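Local coordinates for protein ESSB (Geobacillus thermodenitrificans, PDB 2YNQ) that is an integral membrane component of the type VII secretion system, here its extracellular fragment, and probably takes part in protein export across the membrane, at residues V27-T30 with L31-Y34; T73-Q76 with Y77-W81; Q136-K139 with E140-E144. All coordinates share one frame; numbering follows the deposited sequence.

Contact 1: V27-T30 with L31-Y34; sequences VITT and LEDY
Val27 and Leu31 meet one turn apart on the inner side of helix 24-31, with Val27 CG1 lying 4.2 Å from Leu31 CD1. This is the dense half of the contact: both branched aliphatic chains are buried, and helices 7-19 and 41-53 close over them through Leu18, Ser50 and Ile43. Leu31 N sits between two carbonyls. It donates to Ile28 O at 3.2 Å and more weakly to Val27 O. The chain then leaves the helix through a type I beta turn, Leu31 to Tyr34, closed by Tyr34 N on Leu31 O at 3.0 Å. The turn brings the Tyr34 ring edge-on to the previous turn of chain, where CE2 lies 3.6 Å from Thr30 O, near the ring plane. A water donates to that same Thr30 O at 2.9 Å and accepts from Asp33 N at 2.8 Å, tying the turn to the helix. On the looser, outer side Thr29 and Glu32 run side by side; Thr29 also packs on Lys117 of the second subunit, and Glu32 is exposed. With chi1 at 71°, Glu32 folds its CG to 3.4 Å from Thr29 O, while its long acidic chain suits a place open to solvent.

Contact 2: T73-Q76 with Y77-W81; sequences TDEQ and YMLYW
The Tyr77 ring presents an edge to Asp74, whose CB lies near the ring plane at 4.2 Å from CD2, and Thr73 CG2 approaches the same ring obliquely. Thr73 and Tyr77 cross at about a right angle; Thr73 CG2, opposite the backbone N across the CA-CB bond, rests 3.6 Å from Tyr77 CB, while the phenol reaches away to Asp101. Further along, the edge of the Tyr80 ring stands over one face of Trp81, with CE2 above the centre of the indole. Large aromatics suit the space between helices 75-85 and 102-118. Met78 turns CG to the side of its backbone N (chi1 -68°) and runs straight from there, carrying CE to 3.5 Å from Thr73 O, a span that suits a long unbranched chain. Glu75 CG packs 3.9 Å from Leu79 CD1, while its carboxylate turns to Gln44. Leu79 N to Glu75 O and Tyr80 N to Gln76 O are regular alpha-helical bonds. At the start, Asp74 OD1 accepts from Gln76 N at 2.9 Å and 168°, met on its anti side; Gln76 NE2 adds a weak bond to this oxygen. A short acidic side chain satisfying an amide of the first turn is the classic Asp N-cap.

Contact 3: Q136-K139 with E140-E144; sequences QEIK and EYERE
Lys139 O takes the hydrogen of Arg143 N at 2.7 Å, the shortest polar bond between 136-139 and 140-144. The guanidinium of Arg143 also lies with one face over this oxygen, because the chain, extended as far as CD, bends at chi3 (-66°) and swings the group back along the helix. There it meets Glu140 edge-on: Arg143 NH1 and Glu140 OE1 form a salt bridge of 3.1 Å, with Glu140 CD in the guanidinium plane. Glu140 is itself bent at chi2, which helps to bring its carboxylate within reach. Lys139, fully extended, crosses Arg143, and its CE comes 3.9 Å from Arg143 NH2. The two cationic ends, Lys139 NZ and Arg143 NH2, are 4.5 Å apart, a like-charge pair; Glu140, bound to the arginine alone, would probably offset part of the guanidinium charge. Alongside Glu140 runs Gln136, its amide nearly coplanar with the carboxylate. Such polar residues suit an exposed ridge.

These are i to i+3 and i to i+4 pairings on the long C-terminal helix 124-152, which is amphipathic here. Its backbone is regular, as in the bond from Glu142 N to Ile138 O, 2.8 Å and nearly straight at 168°. On the face turned to helix 102-118, Glu137 lies beside Tyr141. Glu137 CG and OE2 both touch Tyr141 CE2, the OE2 contact at 3.5 Å, and the carboxylate and ring planes differ by 25°. Glu137 OE2 is further held by a salt bridge to Arg97, which probably stabilises its negative charge, while Tyr141 packs against Ile105 and Val106. Buried Ile138 rests on Leu109 and brings CG2 to 4.1 Å from Glu142 CG. From there the Glu142 carboxylate turns to Arg145, and its side chain packs on Thr58 of the second subunit.

Overall arrangement
The three contacts follow one another in series along an all-helical chain, each within one continuous stretch, so none closes a long loop and none nests with or crosses another. Contact 1 comes first, where helix 24-31 hands over to the loop leading to helix 41-53. Contact 2 opens helix 75-85, which touches helices 41-53, 89-99 and 102-118; its centre lies about 17 Å from that of contact 1. Helix 41-53 is thus a neighbour shared by contacts 1 and 2. Helix 102-118 in turn borders both contact 2 and contact 3, which sits midway along helix 124-152, across the chain's centre from contact 1 and about 35 Å from it between centres.

Contact 1: V27-T30 with L31-Y34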
ATOM      1  N   VAL D  27     -16.870  -8.511   2.190  1.00 39.39           N
ATOM      2  CA  VAL D  27     -16.486  -9.476   3.209  1.00 38.11           C
ATOM      3  C   VAL D  27     -15.984  -8.735   4.432  1.00 38.21           C
ATOM      4  O   VAL D  27     -16.376  -9.049   5.554  1.00 38.58           O
ATOM      5  CB  VAL D  27     -15.361 -10.415   2.715  1.00 38.22           C
ATOM      6  CG1 VAL D  27     -14.740 -11.183   3.876  1.00 34.96           C
ATOM      7  CG2 VAL D  27     -15.878 -11.365   1.647  1.00 36.96           C
ATOM      8  N   ILE D  28     -15.131  -7.737   4.187  1.00 38.11           N
ATOM      9  CA  ILE D  28     -14.509  -6.924   5.223  1.00 37.91           C
ATOM     10  C   ILE D  28     -15.543  -6.189   6.064  1.00 39.21           C
ATOM     11  O   ILE D  28     -15.507  -6.314   7.274  1.00 38.55           O
ATOM     12  CB  ILE D  28     -13.442  -5.955   4.630  1.00 38.29           C
ATOM     13  CG1 ILE D  28     -12.186  -6.755   4.264  1.00 36.95           C
ATOM     14  CG2 ILE D  28     -13.095  -4.795   5.600  1.00 35.79           C
ATOM     15  CD1 ILE D  28     -11.271  -6.078   3.236  1.00 34.25           C
ATOM     16  N   THR D  29     -16.479  -5.468   5.439  1.00 40.37           N
ATOM     17  CA  THR D  29     -17.501  -4.775   6.213  1.00 42.58           C
ATOM     18  C   THR D  29     -18.490  -5.713   6.905  1.00 42.48           C
ATOM     19  O   THR D  29     -19.001  -5.402   7.983  1.00 43.52           O
ATOM     20  CB  THR D  29     -18.246  -3.686   5.409  1.00 43.69           C
ATOM     21  OG1 THR D  29     -18.831  -4.272   4.265  1.00 46.62           O
ATOM     22  CG2 THR D  29     -17.280  -2.593   4.957  1.00 44.98           C
ATOM     23  N   THR D  30     -18.726  -6.881   6.323  1.00 42.20           N
ATOM     24  CA  THR D  30     -19.571  -7.882   6.985  1.00 41.74           C
ATOM     25  C   THR D  30     -18.983  -8.314   8.326  1.00 41.53           C
ATOM     26  O   THR D  30     -19.712  -8.546   9.286  1.00 41.40           O
ATOM     27  CB  THR D  30     -19.804  -9.098   6.069  1.00 41.46           C
ATOM     28  OG1 THR D  30     -20.555  -8.663   4.936  1.00 40.94           O
ATOM     29  CG2 THR D  30     -20.579 -10.215   6.781  1.00 40.05           C
ATOM     30  N   LEU D  31     -17.659  -8.371   8.391  1.00 40.94           N
ATOM     31  CA  LEU D  31     -16.995  -8.979   9.516  1.00 41.06           C
ATOM     32  C   LEU D  31     -16.355  -7.982  10.447  1.00 42.27           C
ATOM     33  O   LEU D  31     -15.745  -8.377  11.431  1.00 43.54           O
ATOM     34  CB  LEU D  31     -15.962  -9.982   9.030  1.00 39.68           C
ATOM     35  CG  LEU D  31     -16.566 -11.234   8.421  1.00 39.13           C
ATOM     36  CD1 LEU D  31     -15.486 -12.162   7.921  1.00 36.55           C
ATOM     37  CD2 LEU D  31     -17.515 -11.952   9.413  1.00 38.68           C
ATOM     38  N   GLU D  32     -16.518  -6.688  10.167  1.00 43.39           N
ATOM     39  CA  GLU D  32     -15.754  -5.662  10.863  1.00 43.42           C
ATOM     40  C   GLU D  32     -15.994  -5.591  12.378  1.00 43.70           C
ATOM     41  O   GLU D  32     -15.075  -5.271  13.122  1.00 43.45           O
ATOM     42  CB  GLU D  32     -15.959  -4.304  10.203  1.00 44.17           C
ATOM     43  CG  GLU D  32     -17.334  -3.714  10.417  1.00 49.48           C
ATOM     44  CD  GLU D  32     -17.630  -2.519   9.513  1.00 54.48           C
ATOM     45  OE1 GLU D  32     -16.698  -2.037   8.809  1.00 54.87           O
ATOM     46  OE2 GLU D  32     -18.812  -2.081   9.510  1.00 56.12           O
ATOM     47  N   ASP D  33     -17.202  -5.904  12.842  1.00 43.98           N
ATOM     48  CA  ASP D  33     -17.489  -5.842  14.277  1.00 44.54           C
ATOM     49  C   ASP D  33     -17.069  -7.086  15.043  1.00 44.11           C
ATOM     50  O   ASP D  33     -17.360  -7.205  16.237  1.00 44.55           O
ATOM     51  CB  ASP D  33     -18.974  -5.588  14.522  1.00 46.05           C
ATOM     52  CG  ASP D  33     -19.429  -4.238  13.998  1.00 48.60           C
ATOM     53  OD1 ASP D  33     -18.617  -3.287  14.005  1.00 50.41           O
ATOM     54  OD2 ASP D  33     -20.603  -4.129  13.569  1.00 51.15           O
ATOM     55  N   TYR D  34     -16.398  -8.006  14.362  1.00 42.75           N
ATOM     56  CA  TYR D  34     -16.103  -9.314  14.926  1.00 43.23           C
ATOM     57  C   TYR D  34     -14.607  -9.501  15.201  1.00 42.80           C
ATOM     58  O   TYR D  34     -13.766  -9.054  14.412  1.00 41.56           O
ATOM     59  CB  TYR D  34     -16.620 -10.429  14.001  1.00 42.82           C
ATOM     60  CG  TYR D  34     -18.131 -10.429  13.838  1.00 45.51           C
ATOM     61  CD1 TYR D  34     -18.952 -10.892  14.856  1.00 47.57           C
ATOM     62  CD2 TYR D  34     -18.741  -9.948  12.671  1.00 44.48           C
ATOM     63  CE1 TYR D  34     -20.322 -10.879  14.721  1.00 49.21           C
ATOM     64  CE2 TYR D  34     -20.111  -9.928  12.534  1.00 44.03           C
ATOM     65  CZ  TYR D  34     -20.895 -10.397  13.562  1.00 47.37           C
ATOM     66  OH  TYR D  34     -22.258 -10.412  13.460  1.00 48.97           O
TER
HETATM   67  O   HOH W   1     -19.546  -6.676  11.447  1.00 44.90           O

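Contact 2: T73-Q76 with Y77-W81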
ATOM      1  N   THR D  73      -2.007 -22.164   5.489  1.00 50.32           N
ATOM      2  CA  THR D  73      -1.316 -21.067   6.181  1.00 48.63           C
ATOM      3  C   THR D  73      -1.658 -21.039   7.689  1.00 48.64           C
ATOM      4  O   THR D  73      -2.818 -21.208   8.096  1.00 48.11           O
ATOM      5  CB  THR D  73      -1.662 -19.710   5.514  1.00 47.79           C
ATOM      6  OG1 THR D  73      -1.379 -19.762   4.103  1.00 46.07           O
ATOM      7  CG2 THR D  73      -0.911 -18.547   6.156  1.00 46.35           C
ATOM      8  N   ASP D  74      -0.639 -20.838   8.515  1.00 48.69           N
ATOM      9  CA  ASP D  74      -0.814 -20.773   9.961  1.00 48.93           C
ATOM     10  C   ASP D  74      -1.691 -19.579  10.393  1.00 46.92           C
ATOM     11  O   ASP D  74      -1.594 -18.481   9.836  1.00 45.38           O
ATOM     12  CB  ASP D  74       0.560 -20.689  10.625  1.00 50.57           C
ATOM     13  CG  ASP D  74       0.492 -20.843  12.121  1.00 54.98           C
ATOM     14  OD1 ASP D  74       0.151 -19.858  12.840  1.00 57.41           O
ATOM     15  OD2 ASP D  74       0.768 -21.974  12.582  1.00 61.45           O
ATOM     16  N   GLU D  75      -2.527 -19.817  11.398  1.00 46.02           N
ATOM     17  CA  GLU D  75      -3.402 -18.810  11.986  1.00 45.32           C
ATOM     18  C   GLU D  75      -2.711 -17.439  12.172  1.00 44.42           C
ATOM     19  O   GLU D  75      -3.311 -16.398  11.881  1.00 43.97           O
ATOM     20  CB  GLU D  75      -3.967 -19.318  13.327  1.00 45.53           C
ATOM     21  CG  GLU D  75      -4.998 -18.390  13.971  1.00 47.44           C
ATOM     22  CD  GLU D  75      -5.469 -18.846  15.368  1.00 51.32           C
ATOM     23  OE1 GLU D  75      -4.839 -19.752  15.975  1.00 53.66           O
ATOM     24  OE2 GLU D  75      -6.469 -18.270  15.869  1.00 51.23           O
ATOM     25  N   GLN D  76      -1.467 -17.446  12.647  1.00 44.20           N
ATOM     26  CA  GLN D  76      -0.743 -16.215  12.964  1.00 43.86           C
ATOM     27  C   GLN D  76      -0.564 -15.283  11.776  1.00 42.30           C
ATOM     28  O   GLN D  76      -0.726 -14.067  11.906  1.00 41.90           O
ATOM     29  CB  GLN D  76       0.607 -16.534  13.569  1.00 45.21           C
ATOM     30  CG  GLN D  76       0.538 -17.088  14.976  1.00 48.90           C
ATOM     31  CD  GLN D  76       1.881 -17.635  15.411  1.00 55.63           C
ATOM     32  OE1 GLN D  76       2.343 -17.369  16.529  1.00 59.18           O
ATOM     33  NE2 GLN D  76       2.537 -18.389  14.516  1.00 56.92           N
ATOM     34  N   TYR D  77      -0.262 -15.857  10.618  1.00 41.34           N
ATOM     35  CA  TYR D  77      -0.156 -15.099   9.378  1.00 40.21           C
ATOM     36  C   TYR D  77      -1.473 -14.475   8.968  1.00 38.79           C
ATOM     37  O   TYR D  77      -1.499 -13.336   8.485  1.00 38.06           O
ATOM     38  CB  TYR D  77       0.414 -15.954   8.253  1.00 40.89           C
ATOM     39  CG  TYR D  77       1.912 -16.136   8.352  1.00 43.51           C
ATOM     40  CD1 TYR D  77       2.781 -15.174   7.825  1.00 43.65           C
ATOM     41  CD2 TYR D  77       2.468 -17.262   8.993  1.00 45.54           C
ATOM     42  CE1 TYR D  77       4.166 -15.326   7.926  1.00 46.27           C
ATOM     43  CE2 TYR D  77       3.867 -17.419   9.093  1.00 48.03           C
ATOM     44  CZ  TYR D  77       4.695 -16.436   8.553  1.00 49.26           C
ATOM     45  OH  TYR D  77       6.068 -16.559   8.614  1.00 55.51           O
ATOM     46  N   MET D  78      -2.561 -15.200   9.185  1.00 38.03           N
ATOM     47  CA  MET D  78      -3.879 -14.665   8.913  1.00 37.31           C
ATOM     48  C   MET D  78      -4.184 -13.510   9.842  1.00 36.71           C
ATOM     49  O   MET D  78      -4.656 -12.462   9.399  1.00 36.34           O
ATOM     50  CB  MET D  78      -4.935 -15.766   9.042  1.00 38.15           C
ATOM     51  CG  MET D  78      -4.799 -16.823   7.938  1.00 39.28           C
ATOM     52  SD  MET D  78      -6.056 -18.113   8.060  1.00 44.45           S
ATOM     53  CE  MET D  78      -5.453 -19.278   6.843  1.00 42.05           C
ATOM     54  N   LEU D  79      -3.879 -13.680  11.128  1.00 36.84           N
ATOM     55  CA  LEU D  79      -4.107 -12.630  12.107  1.00 36.53           C
ATOM     56  C   LEU D  79      -3.264 -11.406  11.804  1.00 36.27           C
ATOM     57  O   LEU D  79      -3.762 -10.280  11.883  1.00 36.40           O
ATOM     58  CB  LEU D  79      -3.850 -13.135  13.530  1.00 37.42           C
ATOM     59  CG  LEU D  79      -4.876 -14.165  14.024  1.00 38.93           C
ATOM     60  CD1 LEU D  79      -4.469 -14.807  15.397  1.00 36.17           C
ATOM     61  CD2 LEU D  79      -6.284 -13.554  14.065  1.00 35.68           C
ATOM     62  N   TYR D  80      -2.003 -11.622  11.428  1.00 36.54           N
ATOM     63  CA  TYR D  80      -1.133 -10.526  11.025  1.00 36.49           C
ATOM     64  C   TYR D  80      -1.810  -9.660   9.958  1.00 36.73           C
ATOM     65  O   TYR D  80      -1.932  -8.449  10.127  1.00 36.94           O
ATOM     66  CB  TYR D  80       0.186 -11.049  10.482  1.00 36.31           C
ATOM     67  CG  TYR D  80       1.036  -9.948   9.906  1.00 36.98           C
ATOM     68  CD1 TYR D  80       1.928  -9.253  10.709  1.00 37.95           C
ATOM     69  CD2 TYR D  80       0.943  -9.585   8.554  1.00 37.34           C
ATOM     70  CE1 TYR D  80       2.715  -8.220  10.187  1.00 39.42           C
ATOM     71  CE2 TYR D  80       1.731  -8.559   8.025  1.00 36.38           C
ATOM     72  CZ  TYR D  80       2.612  -7.877   8.856  1.00 38.58           C
ATOM     73  OH  TYR D  80       3.411  -6.853   8.382  1.00 39.50           O
ATOM     74  N   TRP D  81      -2.257 -10.285   8.869  1.00 36.23           N
ATOM     75  CA  TRP D  81      -2.818  -9.521   7.761  1.00 36.34           C
ATOM     76  C   TRP D  81      -4.151  -8.876   8.095  1.00 36.29           C
ATOM     77  O   TRP D  81      -4.461  -7.784   7.599  1.00 36.46           O
ATOM     78  CB  TRP D  81      -2.890 -10.371   6.483  1.00 36.29           C
ATOM     79  CG  TRP D  81      -1.504 -10.534   5.907  1.00 36.68           C
ATOM     80  CD1 TRP D  81      -0.736 -11.665   5.906  1.00 36.31           C
ATOM     81  CD2 TRP D  81      -0.698  -9.494   5.312  1.00 35.04           C
ATOM     82  NE1 TRP D  81       0.492 -11.397   5.332  1.00 37.68           N
ATOM     83  CE2 TRP D  81       0.530 -10.078   4.944  1.00 36.33           C
ATOM     84  CE3 TRP D  81      -0.909  -8.132   5.043  1.00 34.63           C
ATOM     85  CZ2 TRP D  81       1.557  -9.344   4.328  1.00 36.12           C
ATOM     86  CZ3 TRP D  81       0.109  -7.402   4.429  1.00 35.05           C
ATOM     87  CH2 TRP D  81       1.326  -8.013   4.079  1.00 34.94           C
TER

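Contact 3: Q136-K139 with E140-E144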
ATOM      1  N   GLN D 136      15.541   3.493  12.729  1.00 75.81           N
ATOM      2  CA  GLN D 136      16.752   2.807  13.145  1.00 77.64           C
ATOM      3  C   GLN D 136      16.526   1.294  13.199  1.00 72.80           C
ATOM      4  O   GLN D 136      17.346   0.516  12.705  1.00 73.61           O
ATOM      5  CB  GLN D 136      17.259   3.392  14.483  1.00 82.14           C
ATOM      6  CG  GLN D 136      18.586   2.814  15.015  1.00 87.70           C
ATOM      7  CD  GLN D 136      19.676   2.690  13.948  1.00 92.11           C
ATOM      8  OE1 GLN D 136      19.990   1.579  13.491  1.00 90.00           O
ATOM      9  NE2 GLN D 136      20.246   3.829  13.540  1.00 96.49           N
ATOM     10  N   GLU D 137      15.396   0.878  13.763  1.00 68.42           N
ATOM     11  CA  GLU D 137      15.024  -0.542  13.743  1.00 64.54           C
ATOM     12  C   GLU D 137      14.806  -1.096  12.332  1.00 62.06           C
ATOM     13  O   GLU D 137      15.252  -2.205  12.005  1.00 60.95           O
ATOM     14  CB  GLU D 137      13.797  -0.795  14.594  1.00 62.49           C
ATOM     15  CG  GLU D 137      13.535  -2.254  14.774  1.00 60.21           C
ATOM     16  CD  GLU D 137      12.523  -2.540  15.845  1.00 59.81           C
ATOM     17  OE1 GLU D 137      11.900  -1.579  16.356  1.00 59.13           O
ATOM     18  OE2 GLU D 137      12.360  -3.736  16.177  1.00 60.32           O
ATOM     19  N   ILE D 138      14.128  -0.321  11.495  1.00 61.61           N
ATOM     20  CA  ILE D 138      13.909  -0.729  10.111  1.00 61.27           C
ATOM     21  C   ILE D 138      15.256  -0.900   9.417  1.00 63.98           C
ATOM     22  O   ILE D 138      15.508  -1.935   8.803  1.00 62.76           O
ATOM     23  CB  ILE D 138      13.009   0.278   9.348  1.00 62.36           C
ATOM     24  CG1 ILE D 138      11.545   0.087   9.763  1.00 59.98           C
ATOM     25  CG2 ILE D 138      13.182   0.121   7.828  1.00 63.64           C
ATOM     26  CD1 ILE D 138      10.663   1.282   9.489  1.00 61.69           C
ATOM     27  N   LYS D 139      16.126   0.101   9.548  1.00 67.92           N
ATOM     28  CA  LYS D 139      17.436   0.043   8.903  1.00 72.53           C
ATOM     29  C   LYS D 139      18.263  -1.143   9.397  1.00 72.00           C
ATOM     30  O   LYS D 139      18.929  -1.812   8.608  1.00 73.08           O
ATOM     31  CB  LYS D 139      18.205   1.357   9.044  1.00 78.22           C
ATOM     32  CG  LYS D 139      19.220   1.524   7.933  1.00 85.53           C
ATOM     33  CD  LYS D 139      19.900   2.886   7.913  1.00 93.33           C
ATOM     34  CE  LYS D 139      20.787   2.973   6.677  1.00 99.79           C
ATOM     35  NZ  LYS D 139      21.552   4.243   6.645  1.00109.44           N
ATOM     36  N   GLU D 140      18.175  -1.426  10.693  1.00 68.83           N
ATOM     37  CA  GLU D 140      18.819  -2.606  11.254  1.00 69.45           C
ATOM     38  C   GLU D 140      18.374  -3.905  10.551  1.00 64.31           C
ATOM     39  O   GLU D 140      19.226  -4.703  10.139  1.00 65.24           O
ATOM     40  CB  GLU D 140      18.620  -2.664  12.780  1.00 72.34           C
ATOM     41  CG  GLU D 140      19.696  -3.464  13.514  1.00 81.07           C
ATOM     42  CD  GLU D 140      21.103  -3.179  12.975  1.00 90.87           C
ATOM     43  OE1 GLU D 140      21.545  -2.009  13.067  1.00 97.69           O
ATOM     44  OE2 GLU D 140      21.767  -4.114  12.448  1.00 92.65           O
ATOM     45  N   TYR D 141      17.053  -4.099  10.402  1.00 60.45           N
ATOM     46  CA  TYR D 141      16.495  -5.279   9.714  1.00 57.98           C
ATOM     47  C   TYR D 141      16.849  -5.270   8.244  1.00 58.85           C
ATOM     48  O   TYR D 141      17.189  -6.304   7.665  1.00 59.22           O
ATOM     49  CB  TYR D 141      14.981  -5.364   9.859  1.00 55.23           C
ATOM     50  CG  TYR D 141      14.507  -5.812  11.208  1.00 53.89           C
ATOM     51  CD1 TYR D 141      14.847  -7.065  11.710  1.00 55.63           C
ATOM     52  CD2 TYR D 141      13.692  -4.990  11.978  1.00 51.54           C
ATOM     53  CE1 TYR D 141      14.407  -7.479  12.972  1.00 58.63           C
ATOM     54  CE2 TYR D 141      13.248  -5.390  13.227  1.00 52.71           C
ATOM     55  CZ  TYR D 141      13.613  -6.631  13.717  1.00 56.79           C
ATOM     56  OH  TYR D 141      13.160  -7.011  14.948  1.00 63.67           O
ATOM     57  N   GLU D 142      16.772  -4.097   7.638  1.00 61.14           N
ATOM     58  CA  GLU D 142      17.193  -3.950   6.260  1.00 65.29           C
ATOM     59  C   GLU D 142      18.654  -4.346   6.068  1.00 68.43           C
ATOM     60  O   GLU D 142      19.001  -4.996   5.074  1.00 69.18           O
ATOM     61  CB  GLU D 142      16.932  -2.533   5.780  1.00 69.23           C
ATOM     62  CG  GLU D 142      15.487  -2.296   5.383  1.00 70.37           C
ATOM     63  CD  GLU D 142      15.111  -3.105   4.157  1.00 73.74           C
ATOM     64  OE1 GLU D 142      14.780  -4.295   4.323  1.00 70.69           O
ATOM     65  OE2 GLU D 142      15.187  -2.564   3.029  1.00 80.29           O
ATOM     66  N   ARG D 143      19.505  -3.976   7.027  1.00 72.12           N
ATOM     67  CA  ARG D 143      20.906  -4.381   6.984  1.00 76.72           C
ATOM     68  C   ARG D 143      21.001  -5.904   7.058  1.00 75.33           C
ATOM     69  O   ARG D 143      21.792  -6.514   6.332  1.00 76.41           O
ATOM     70  CB  ARG D 143      21.716  -3.715   8.105  1.00 82.18           C
ATOM     71  CG  ARG D 143      23.217  -3.911   7.983  1.00 89.53           C
ATOM     72  CD  ARG D 143      23.990  -2.974   8.905  1.00101.74           C
ATOM     73  NE  ARG D 143      23.850  -1.561   8.532  1.00107.47           N
ATOM     74  CZ  ARG D 143      23.099  -0.678   9.188  1.00109.05           C
ATOM     75  NH1 ARG D 143      22.417  -1.044  10.269  1.00104.09           N
ATOM     76  NH2 ARG D 143      23.043   0.580   8.765  1.00115.83           N
ATOM     77  N   GLU D 144      20.177  -6.513   7.913  1.00 74.52           N
ATOM     78  CA  GLU D 144      20.174  -7.971   8.064  1.00 76.48           C
ATOM     79  C   GLU D 144      19.733  -8.711   6.800  1.00 75.45           C
ATOM     80  O   GLU D 144      20.330  -9.740   6.442  1.00 77.93           O
ATOM     81  CB  GLU D 144      19.345  -8.409   9.272  1.00 77.39           C
ATOM     82  CG  GLU D 144      20.094  -8.268  10.580  1.00 83.59           C
ATOM     83  CD  GLU D 144      19.234  -8.551  11.793  1.00 87.58           C
ATOM     84  OE1 GLU D 144      18.054  -8.938  11.634  1.00 85.34           O
ATOM     85  OE2 GLU D 144      19.749  -8.382  12.919  1.00 94.85           O
TER